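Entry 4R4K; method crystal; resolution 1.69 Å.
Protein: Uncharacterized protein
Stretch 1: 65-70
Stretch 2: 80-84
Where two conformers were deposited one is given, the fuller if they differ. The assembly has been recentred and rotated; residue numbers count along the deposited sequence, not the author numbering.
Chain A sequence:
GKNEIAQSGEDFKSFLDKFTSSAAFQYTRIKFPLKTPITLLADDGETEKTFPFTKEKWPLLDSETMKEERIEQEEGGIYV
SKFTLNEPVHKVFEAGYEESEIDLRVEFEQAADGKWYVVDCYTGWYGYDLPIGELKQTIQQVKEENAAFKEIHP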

# COMPACT_ATOMS: atom_id res chain seq x y z
N THR A 65 5.40 2.12 -8.62
CA THR A 65 4.66 2.75 -7.55
C THR A 65 5.56 3.03 -6.34
O THR A 65 5.40 4.06 -5.68
CB THR A 65 3.44 1.91 -7.15
OG1 THR A 65 2.54 1.88 -8.26
CG2 THR A 65 2.69 2.51 -5.95
N MSE A 66 6.51 2.14 -6.09
CA MSE A 66 7.34 2.25 -4.89
C MSE A 66 8.56 3.15 -5.08
O MSE A 66 9.39 3.25 -4.19
CB MSE A 66 7.74 0.86 -4.43
CG MSE A 66 6.54 0.02 -4.00
SE MSE A 66 5.58 0.86 -2.51
CE MSE A 66 7.06 1.43 -1.38
N LYS A 67 8.70 3.80 -6.23
CA LYS A 67 9.84 4.68 -6.50
C LYS A 67 9.63 6.02 -5.81
O LYS A 67 8.51 6.53 -5.81
CB LYS A 67 9.95 4.98 -8.00
CG LYS A 67 10.70 3.99 -8.86
CD LYS A 67 11.42 4.72 -9.98
CE LYS A 67 11.80 3.82 -11.12
NZ LYS A 67 12.06 2.43 -10.67
N GLU A 68 10.70 6.60 -5.27
CA GLU A 68 10.63 7.96 -4.74
C GLU A 68 10.84 8.93 -5.88
O GLU A 68 11.84 8.84 -6.60
CB GLU A 68 11.72 8.20 -3.72
CG GLU A 68 11.60 7.41 -2.44
CD GLU A 68 12.60 7.89 -1.40
OE1 GLU A 68 13.78 7.46 -1.51
OE2 GLU A 68 12.21 8.69 -0.50
N GLU A 69 9.89 9.83 -6.08
CA GLU A 69 9.98 10.76 -7.18
C GLU A 69 8.97 11.89 -7.04
O GLU A 69 8.07 11.87 -6.22
CB GLU A 69 9.78 10.02 -8.50
CG GLU A 69 8.38 9.51 -8.71
CD GLU A 69 8.27 8.46 -9.81
OE1 GLU A 69 9.28 8.07 -10.42
OE2 GLU A 69 7.11 8.08 -10.10
N ARG A 70 9.17 12.88 -7.89
CA ARG A 70 8.33 14.03 -7.95
C ARG A 70 7.92 14.19 -9.41
O ARG A 70 8.79 14.33 -10.29
CB ARG A 70 9.10 15.24 -7.44
CG ARG A 70 8.32 16.53 -7.44
CD ARG A 70 9.21 17.64 -6.89
NE ARG A 70 8.84 18.93 -7.44
CZ ARG A 70 8.02 19.77 -6.83
NH1 ARG A 70 7.50 19.46 -5.65
NH2 ARG A 70 7.71 20.93 -7.39
N VAL A 80 3.92 13.42 -5.52
CA VAL A 80 5.16 13.19 -4.80
C VAL A 80 5.05 11.87 -4.07
O VAL A 80 4.05 11.62 -3.41
CB VAL A 80 5.43 14.33 -3.77
CG1 VAL A 80 6.67 14.05 -2.93
CG2 VAL A 80 5.56 15.68 -4.47
N SER A 81 6.09 11.05 -4.19
CA SER A 81 6.21 9.79 -3.48
C SER A 81 7.55 9.77 -2.79
O SER A 81 8.59 10.17 -3.35
CB SER A 81 6.05 8.60 -4.41
OG SER A 81 7.01 8.69 -5.48
N LYS A 82 7.55 9.38 -1.52
CA LYS A 82 8.76 9.44 -0.71
C LYS A 82 8.64 8.57 0.52
O LYS A 82 7.53 8.30 1.00
CB LYS A 82 9.06 10.88 -0.30
CG LYS A 82 8.01 11.50 0.59
CD LYS A 82 8.26 13.00 0.71
CE LYS A 82 7.10 13.69 1.39
NZ LYS A 82 7.49 15.04 1.88
N PHE A 83 9.79 8.13 1.02
CA PHE A 83 9.86 7.51 2.34
C PHE A 83 9.87 8.64 3.37
O PHE A 83 10.83 9.42 3.48
CB PHE A 83 11.07 6.58 2.47
CG PHE A 83 10.87 5.28 1.77
CD1 PHE A 83 10.19 4.25 2.39
CD2 PHE A 83 11.28 5.12 0.46
CE1 PHE A 83 9.97 3.05 1.73
CE2 PHE A 83 11.04 3.93 -0.21
CZ PHE A 83 10.39 2.90 0.43
N THR A 84 8.77 8.75 4.10
CA THR A 84 8.62 9.78 5.14
C THR A 84 9.23 9.33 6.46
O THR A 84 9.51 10.16 7.33
CB THR A 84 7.15 10.10 5.37
OG1 THR A 84 6.42 8.88 5.60
CG2 THR A 84 6.61 10.81 4.15
O HOH W 1 4.91 8.27 -7.88

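Glu-69 and Ser-81 form an antiparallel hydrogen-bonded pair: Ser-81 N donates to Glu-69 O (3.0 Å, nearly straight at 171°), and Glu-69 N donates to Ser-81 O (3.0 Å, more bent at 142°). The side chains of this pair share one face of the sheet. Ser-81, with chi1 in p, brings its hydroxyl back to the neighbouring strand's approach, where Ser-81 OG donates to Lys-67 O at 2.7 Å. A short polar side chain suits this buried place, since its hydroxyl satisfies the carbonyl of Lys-67, in the loop two residues before the strand begins. Ser-81 OG also accepts a weak hydrogen bond from Glu-69 N (3.2 Å), and a water bridges it to the carboxylate, donating to Ser-81 OG (3.2 Å) and to Glu-69 OE2 (3.1 Å).

Beyond this pair, Glu-68 takes over from the backbone. Its CA-to-CB bond points sideways, but chi1 m and chi2 t carry the carboxylate to Phe-83, where Phe-83 N donates to Glu-68 OE2 (2.9 Å, 171°). Glu-68 CD also lies at the edge of the Phe-83 ring, 3.6 Å from CD2. Met-66, a selenomethionine, is m at all three chi angles; this folded, flexible chain brings CE within 4.1 Å of Phe-83 CZ, an apolar contact. On the other sheet face, Arg-70, t from chi1 to chi3, lays its aliphatic CG 4.1 Å from Val-80 CG2.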